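Long-range contacts in tumor necrosis factor ligand superfamily member 13 (Mus musculus, PDB 1U5Y), which is a secreted homotrimeric cytokine of the tumor necrosis factor family, APRIL, that binds the receptors TACI and BCMA and plays a role in regulating tumor cell growth: residues 66-71 with 117-122; 22-27 with 122-127. All blocks are in the same frame, centred on the assembly; numbering follows the deposited sequence.

Interaction 1: 66-71 with 117-122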
ATOM      1  N   PHE A  66      -7.973 -17.374 -12.544  1.00 16.48           N
ATOM      2  CA  PHE A  66      -7.396 -17.751 -11.232  1.00 14.95           C
ATOM      3  C   PHE A  66      -6.695 -16.642 -10.451  1.00 16.53           C
ATOM      4  O   PHE A  66      -7.092 -16.346  -9.319  1.00 10.22           O
ATOM      5  CB  PHE A  66      -6.437 -18.962 -11.373  1.00  9.07           C
ATOM      6  CG  PHE A  66      -7.000 -20.075 -12.197  1.00  4.35           C
ATOM      7  CD1 PHE A  66      -6.683 -20.182 -13.549  1.00  2.00           C
ATOM      8  CD2 PHE A  66      -7.902 -20.970 -11.643  1.00  5.09           C
ATOM      9  CE1 PHE A  66      -7.250 -21.179 -14.340  1.00  3.01           C
ATOM     10  CE2 PHE A  66      -8.472 -21.987 -12.421  1.00  4.54           C
ATOM     11  CZ  PHE A  66      -8.142 -22.095 -13.773  1.00  3.46           C
ATOM     12  N   THR A  67      -5.647 -16.068 -11.043  1.00 14.82           N
ATOM     13  CA  THR A  67      -4.907 -14.983 -10.419  1.00 17.02           C
ATOM     14  C   THR A  67      -4.450 -13.935 -11.437  1.00 20.18           C
ATOM     15  O   THR A  67      -4.156 -14.232 -12.593  1.00 23.40           O
ATOM     16  CB  THR A  67      -3.678 -15.507  -9.633  1.00 17.82           C
ATOM     17  OG1 THR A  67      -2.716 -16.048 -10.539  1.00 22.31           O
ATOM     18  CG2 THR A  67      -4.029 -16.699  -8.734  1.00 17.75           C
ATOM     19  N   MET A  68      -4.443 -12.691 -10.984  1.00 21.29           N
ATOM     20  CA  MET A  68      -3.862 -11.588 -11.710  1.00 20.32           C
ATOM     21  C   MET A  68      -2.894 -10.860 -10.781  1.00 19.69           C
ATOM     22  O   MET A  68      -2.797 -11.142  -9.593  1.00 17.23           O
ATOM     23  CB  MET A  68      -4.972 -10.636 -12.164  1.00 19.75           C
ATOM     24  CG  MET A  68      -5.956 -11.258 -13.171  1.00 18.88           C
ATOM     25  SD  MET A  68      -5.143 -11.701 -14.724  1.00 14.51           S
ATOM     26  CE  MET A  68      -4.617 -10.123 -15.293  1.00 14.67           C
ATOM     27  N   GLY A  69      -2.182  -9.910 -11.346  1.00 19.04           N
ATOM     28  CA  GLY A  69      -1.188  -9.178 -10.613  1.00 15.08           C
ATOM     29  C   GLY A  69      -0.200  -8.579 -11.573  1.00 13.60           C
ATOM     30  O   GLY A  69       0.106  -9.161 -12.612  1.00 21.45           O
ATOM     31  N   GLN A  70       0.363  -7.454 -11.172  1.00 10.31           N
ATOM     32  CA  GLN A  70       1.285  -6.703 -11.994  1.00  8.00           C
ATOM     33  C   GLN A  70       2.679  -6.908 -11.441  1.00 11.17           C
ATOM     34  O   GLN A  70       2.829  -7.264 -10.259  1.00 12.23           O
ATOM     35  CB  GLN A  70       0.899  -5.224 -11.997  1.00  8.99           C
ATOM     36  CG  GLN A  70       1.140  -4.475 -10.719  1.00 13.21           C
ATOM     37  CD  GLN A  70      -0.012  -4.554  -9.759  1.00 15.36           C
ATOM     38  OE1 GLN A  70      -0.858  -5.454  -9.859  1.00  8.26           O
ATOM     39  NE2 GLN A  70      -0.061  -3.603  -8.825  1.00 11.24           N
ATOM     40  N   VAL A  71       3.677  -6.702 -12.305  1.00  9.89           N
ATOM     41  CA  VAL A  71       5.104  -6.799 -11.978  1.00 10.76           C
ATOM     42  C   VAL A  71       5.789  -5.460 -12.277  1.00  7.30           C
ATOM     43  O   VAL A  71       5.722  -4.949 -13.392  1.00 10.21           O
ATOM     44  CB  VAL A  71       5.809  -7.880 -12.832  1.00 19.58           C
ATOM     45  CG1 VAL A  71       7.286  -8.063 -12.393  1.00 20.57           C
ATOM     46  CG2 VAL A  71       5.057  -9.196 -12.752  1.00 18.51           C
ATOM     47  N   VAL A 117       5.692  -1.517 -15.864  1.00 15.33           N
ATOM     48  CA  VAL A 117       4.615  -2.202 -15.157  1.00 12.76           C
ATOM     49  C   VAL A 117       3.941  -3.164 -16.151  1.00 13.62           C
ATOM     50  O   VAL A 117       3.218  -2.749 -17.057  1.00 13.13           O
ATOM     51  CB  VAL A 117       3.633  -1.203 -14.512  1.00 16.80           C
ATOM     52  CG1 VAL A 117       2.555  -1.903 -13.740  1.00 13.74           C
ATOM     53  CG2 VAL A 117       4.393  -0.257 -13.562  1.00 22.80           C
ATOM     54  N   LYS A 118       4.210  -4.453 -15.981  1.00 12.70           N
ATOM     55  CA  LYS A 118       3.659  -5.496 -16.832  1.00  8.68           C
ATOM     56  C   LYS A 118       2.671  -6.408 -16.084  1.00 11.29           C
ATOM     57  O   LYS A 118       2.918  -6.797 -14.937  1.00 12.90           O
ATOM     58  CB  LYS A 118       4.814  -6.333 -17.369  1.00 11.88           C
ATOM     59  CG  LYS A 118       5.846  -5.509 -18.138  1.00 14.35           C
ATOM     60  CD  LYS A 118       6.584  -6.325 -19.179  1.00 16.72           C
ATOM     61  CE  LYS A 118       8.062  -5.924 -19.269  1.00 19.92           C
ATOM     62  NZ  LYS A 118       8.719  -6.449 -20.516  1.00 19.02           N
ATOM     63  N   ILE A 119       1.553  -6.745 -16.723  1.00  8.39           N
ATOM     64  CA  ILE A 119       0.639  -7.763 -16.206  1.00  6.42           C
ATOM     65  C   ILE A 119       0.828  -8.990 -17.078  1.00  4.80           C
ATOM     66  O   ILE A 119       0.545  -8.927 -18.265  1.00  6.96           O
ATOM     67  CB  ILE A 119      -0.816  -7.260 -16.265  1.00  9.37           C
ATOM     68  CG1 ILE A 119      -1.044  -6.184 -15.211  1.00 10.26           C
ATOM     69  CG2 ILE A 119      -1.801  -8.418 -16.030  1.00 10.47           C
ATOM     70  CD1 ILE A 119      -0.488  -4.844 -15.578  1.00 15.98           C
ATOM     71  N   PRO A 120       1.285 -10.109 -16.521  1.00  8.51           N
ATOM     72  CA  PRO A 120       1.748 -11.211 -17.362  1.00 11.01           C
ATOM     73  C   PRO A 120       0.615 -12.105 -17.909  1.00  9.62           C
ATOM     74  O   PRO A 120       0.747 -13.319 -17.851  1.00  8.66           O
ATOM     75  CB  PRO A 120       2.701 -11.990 -16.424  1.00  6.30           C
ATOM     76  CG  PRO A 120       2.128 -11.778 -15.055  1.00  5.44           C
ATOM     77  CD  PRO A 120       1.380 -10.460 -15.086  1.00  5.39           C
ATOM     78  N   ARG A 121      -0.465 -11.514 -18.424  1.00 14.85           N
ATOM     79  CA  ARG A 121      -1.379 -12.201 -19.361  1.00 15.69           C
ATOM     80  C   ARG A 121      -1.644 -11.298 -20.571  1.00  9.77           C
ATOM     81  O   ARG A 121      -1.603 -10.066 -20.473  1.00  8.42           O
ATOM     82  CB  ARG A 121      -2.726 -12.577 -18.702  1.00 23.34           C
ATOM     83  CG  ARG A 121      -2.673 -12.990 -17.214  1.00 31.78           C
ATOM     84  CD  ARG A 121      -3.249 -14.391 -16.907  1.00 38.78           C
ATOM     85  NE  ARG A 121      -2.832 -14.883 -15.585  1.00 44.63           N
ATOM     86  CZ  ARG A 121      -3.164 -16.073 -15.065  1.00 47.96           C
ATOM     87  NH1 ARG A 121      -3.933 -16.929 -15.739  1.00 48.96           N
ATOM     88  NH2 ARG A 121      -2.725 -16.411 -13.853  1.00 47.55           N
ATOM     89  N   ALA A 122      -1.927 -11.912 -21.707  1.00  7.91           N
ATOM     90  CA  ALA A 122      -2.340 -11.182 -22.895  1.00 10.71           C
ATOM     91  C   ALA A 122      -3.748 -10.599 -22.707  1.00 12.02           C
ATOM     92  O   ALA A 122      -4.618 -11.237 -22.118  1.00 15.82           O
ATOM     93  CB  ALA A 122      -2.305 -12.100 -24.139  1.00  5.06           C
TER
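V71 and K118 face each other as an antiparallel hydrogen-bonded pair, and two backbone bonds join them. V71 N gives its hydrogen to K118 O at 2.7 Å. K118 N returns the bond to V71 O at 3.0 Å. Two CA-H...O contacts flank the pair, Q70 CA to K118 O and V117 CA to V71 O.

Past the V71-K118 pair no further backbone bond joins the two segments, and side chains take over. The apolar part is M68 against I119. The methionine chain is bent at chi2 and chi3 (-64° and -63°), which turns CE back onto I119 CG2. The 3.4 Å between M68 CE and I119 CG2 is tight for two carbons, and the side chains cross at about a right angle. I119 CG1 and CD1 lie against Q70 CB. Q70 NE2 is hydrogen-bonded to C101 O and S57 OG, away from this contact.

R121 supplies the polar part. Its aliphatic CG passes M68 SD at 3.7 Å. Its guanidinium then places one face under T67 O. R121 NH2 is 2.9 Å from T67 O, but the angle is too poor for a hydrogen bond. The contact there is a carbonyl over a flat cation, probably electrostatic. P120 CD adds a close approach to G69 O.

P120 centres an inverse gamma turn that redirects the chain toward R121. The whole is an antiparallel strand pair fraying at one end, within the beta jelly-roll of the TNF homology domain.

Interaction 2: 22-27 with 122-127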
ATOM      1  N   ASP A  22       2.574 -12.692 -23.943  1.00 19.38           N
ATOM      2  CA  ASP A  22       1.562 -12.906 -22.922  1.00 17.33           C
ATOM      3  C   ASP A  22       1.708 -11.827 -21.894  1.00 13.18           C
ATOM      4  O   ASP A  22       1.755 -12.084 -20.705  1.00 12.43           O
ATOM      5  CB  ASP A  22       1.705 -14.292 -22.313  1.00 15.61           C
ATOM      6  CG  ASP A  22       1.023 -15.333 -23.146  1.00 13.19           C
ATOM      7  OD1 ASP A  22       1.725 -16.189 -23.730  1.00  8.92           O
ATOM      8  OD2 ASP A  22      -0.219 -15.332 -23.284  1.00 10.35           O
ATOM      9  N   VAL A  23       1.766 -10.599 -22.390  1.00  9.46           N
ATOM     10  CA  VAL A  23       2.037  -9.446 -21.577  1.00  6.18           C
ATOM     11  C   VAL A  23       1.063  -8.337 -21.923  1.00  5.61           C
ATOM     12  O   VAL A  23       0.790  -8.092 -23.080  1.00  4.14           O
ATOM     13  CB  VAL A  23       3.468  -8.950 -21.849  1.00  6.38           C
ATOM     14  CG1 VAL A  23       3.811  -7.767 -20.980  1.00  4.43           C
ATOM     15  CG2 VAL A  23       4.488 -10.083 -21.646  1.00  8.86           C
ATOM     16  N   THR A  24       0.571  -7.642 -20.904  1.00  7.88           N
ATOM     17  CA  THR A  24      -0.244  -6.449 -21.087  1.00  7.68           C
ATOM     18  C   THR A  24       0.409  -5.294 -20.327  1.00  8.32           C
ATOM     19  O   THR A  24       0.816  -5.465 -19.199  1.00 13.17           O
ATOM     20  CB  THR A  24      -1.666  -6.694 -20.558  1.00  9.10           C
ATOM     21  OG1 THR A  24      -2.391  -7.538 -21.459  1.00  2.00           O
ATOM     22  CG2 THR A  24      -2.479  -5.403 -20.531  1.00  9.28           C
ATOM     23  N   GLU A  25       0.552  -4.130 -20.951  1.00  9.08           N
ATOM     24  CA  GLU A  25       1.126  -2.971 -20.262  1.00 10.17           C
ATOM     25  C   GLU A  25       0.188  -1.780 -20.384  1.00 11.99           C
ATOM     26  O   GLU A  25      -0.807  -1.840 -21.094  1.00  7.41           O
ATOM     27  CB  GLU A  25       2.489  -2.620 -20.853  1.00 14.64           C
ATOM     28  CG  GLU A  25       3.574  -3.650 -20.580  1.00 15.72           C
ATOM     29  CD  GLU A  25       4.764  -3.505 -21.510  1.00 17.36           C
ATOM     30  OE1 GLU A  25       5.742  -2.841 -21.097  1.00 14.38           O
ATOM     31  OE2 GLU A  25       4.713  -4.057 -22.644  1.00 15.60           O
ATOM     32  N   VAL A  26       0.503  -0.704 -19.669  1.00 12.79           N
ATOM     33  CA  VAL A  26      -0.328   0.488 -19.663  1.00  9.18           C
ATOM     34  C   VAL A  26       0.437   1.646 -20.292  1.00 10.88           C
ATOM     35  O   VAL A  26       1.628   1.804 -20.061  1.00 11.91           O
ATOM     36  CB  VAL A  26      -0.728   0.809 -18.233  1.00  9.83           C
ATOM     37  CG1 VAL A  26      -1.503   2.135 -18.139  1.00  4.76           C
ATOM     38  CG2 VAL A  26      -1.514  -0.371 -17.650  1.00 10.06           C
ATOM     39  N   MET A  27      -0.231   2.409 -21.146  1.00 11.86           N
ATOM     40  CA  MET A  27       0.317   3.661 -21.653  1.00 11.86           C
ATOM     41  C   MET A  27      -0.037   4.722 -20.629  1.00 11.38           C
ATOM     42  O   MET A  27      -1.208   5.026 -20.463  1.00 12.43           O
ATOM     43  CB  MET A  27      -0.316   4.021 -22.994  1.00 16.53           C
ATOM     44  CG  MET A  27       0.208   3.216 -24.174  1.00 20.63           C
ATOM     45  SD  MET A  27       1.798   3.815 -24.792  1.00 27.53           S
ATOM     46  CE  MET A  27       1.388   5.490 -25.408  1.00 24.67           C
ATOM     47  N   ALA A 122      -1.927 -11.912 -21.707  1.00  7.91           N
ATOM     48  CA  ALA A 122      -2.340 -11.182 -22.895  1.00 10.71           C
ATOM     49  C   ALA A 122      -3.748 -10.599 -22.707  1.00 12.02           C
ATOM     50  O   ALA A 122      -4.618 -11.237 -22.118  1.00 15.82           O
ATOM     51  CB  ALA A 122      -2.305 -12.100 -24.139  1.00  5.06           C
ATOM     52  N   ASN A 123      -3.972  -9.403 -23.238  1.00 10.10           N
ATOM     53  CA  ASN A 123      -5.311  -8.789 -23.283  1.00 13.66           C
ATOM     54  C   ASN A 123      -6.002  -8.791 -21.939  1.00 10.53           C
ATOM     55  O   ASN A 123      -7.178  -9.134 -21.832  1.00 11.70           O
ATOM     56  CB  ASN A 123      -6.195  -9.499 -24.323  1.00  9.75           C
ATOM     57  CG  ASN A 123      -5.588  -9.456 -25.695  1.00 11.81           C
ATOM     58  OD1 ASN A 123      -5.030  -8.422 -26.098  1.00 14.36           O
ATOM     59  ND2 ASN A 123      -5.697 -10.581 -26.438  1.00 14.99           N
ATOM     60  N   ALA A 124      -5.237  -8.443 -20.919  1.00 12.70           N
ATOM     61  CA  ALA A 124      -5.724  -8.388 -19.566  1.00 11.87           C
ATOM     62  C   ALA A 124      -6.745  -7.265 -19.470  1.00 12.78           C
ATOM     63  O   ALA A 124      -6.548  -6.187 -20.028  1.00  7.29           O
ATOM     64  CB  ALA A 124      -4.573  -8.138 -18.606  1.00  9.73           C
ATOM     65  N   LYS A 125      -7.823  -7.543 -18.745  1.00 16.50           N
ATOM     66  CA  LYS A 125      -8.965  -6.650 -18.600  1.00 16.94           C
ATOM     67  C   LYS A 125      -8.713  -5.664 -17.482  1.00 15.36           C
ATOM     68  O   LYS A 125      -9.215  -5.817 -16.372  1.00 15.22           O
ATOM     69  CB  LYS A 125     -10.230  -7.471 -18.299  1.00 16.63           C
ATOM     70  CG  LYS A 125     -10.467  -8.613 -19.281  1.00 17.65           C
ATOM     71  CD  LYS A 125     -11.925  -9.050 -19.328  1.00 16.89           C
ATOM     72  CE  LYS A 125     -12.208  -9.835 -20.586  1.00 19.31           C
ATOM     73  NZ  LYS A 125     -12.197  -8.975 -21.813  1.00 20.79           N
ATOM     74  N   LEU A 126      -7.934  -4.638 -17.779  1.00 18.05           N
ATOM     75  CA  LEU A 126      -7.459  -3.714 -16.746  1.00 17.04           C
ATOM     76  C   LEU A 126      -8.315  -2.468 -16.805  1.00 14.10           C
ATOM     77  O   LEU A 126      -8.660  -2.031 -17.888  1.00 11.72           O
ATOM     78  CB  LEU A 126      -6.006  -3.344 -17.001  1.00 14.87           C
ATOM     79  CG  LEU A 126      -5.037  -4.513 -17.102  1.00 21.53           C
ATOM     80  CD1 LEU A 126      -3.618  -3.999 -17.374  1.00 21.72           C
ATOM     81  CD2 LEU A 126      -5.089  -5.365 -15.824  1.00 21.67           C
ATOM     82  N   SER A 127      -8.657  -1.897 -15.654  1.00  9.50           N
ATOM     83  CA  SER A 127      -9.447  -0.670 -15.652  1.00 10.50           C
ATOM     84  C   SER A 127      -8.546   0.506 -16.029  1.00  9.47           C
ATOM     85  O   SER A 127      -7.390   0.565 -15.627  1.00 10.80           O
ATOM     86  CB  SER A 127     -10.077  -0.430 -14.285  1.00  9.34           C
ATOM     87  OG  SER A 127     -10.848   0.755 -14.289  1.00  9.34           O
TER
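T24 meets A124 through its hydroxyl, and this is the close-packed heart of the contact. A124 N points its hydrogen at T24 OG1, 3.0 Å away and nearly straight at 174°. N123 N lies equally near T24 OG1, but its angle is poor and it bonds to S17 OG instead. T24 OG1 is also hydrogen-bonded to S17 OG and to R121 O, so several polar groups converge on one buried oxygen. That should hold the rotation of the side chain firmly.

The torsion of T24 divides its two branches. OG1 stands beside the backbone N (chi1 -74°) and meets the loop backbone. CG2, anti to the backbone N, is left for the apolar neighbours. T24 CG2 meets L126 CD1 tip to tip at 3.6 Å. The methyl of A124 fills in beside the threonine, with A124 CB 3.8 Å from T24 CB. V26 CG2 touches the same leucine methyl more loosely, 4.2 Å from L126 CD1.

The other end is looser and more open. D22 and A122 run side by side without a hydrogen bond between them. The carboxylate of D22 only brushes the alanine methyl, with D22 OD2 3.9 Å from A122 CB. D22 and N123 are exposed, and the side chain of N123 starts out away from the strand.

Segment 122-127 runs roughly alongside 22-27, about 32° apart in direction, and draws away from it toward L126. L126 reaches inward to I15 of strand 7-16, I119 of strand 114-119, and V59 and F61 of strand 51-61. A124 also packs on I119. K125 N bonds to D63 OD1, tying 122-127 to the loop that follows strand 51-61.

The two contacts lie side by side, with centres about 7 Å apart, on the same side of the chain's centre. They share A122, where the segment after strand 114-119 passes from interaction 1 into interaction 2. Strand 114-119 sits between strands 67-76 and 24-34 in one antiparallel sheet, so interaction 1 lies on one of its edges. On the other, I119 N is probably hydrogen-bonded to T24 O. Along the chain interaction 1 is nested inside the loop closed by interaction 2. Together they tie the end of strand 114-119 and the following loop to strands 67-76 and 24-34, within the receptor-binding TNF homology domain.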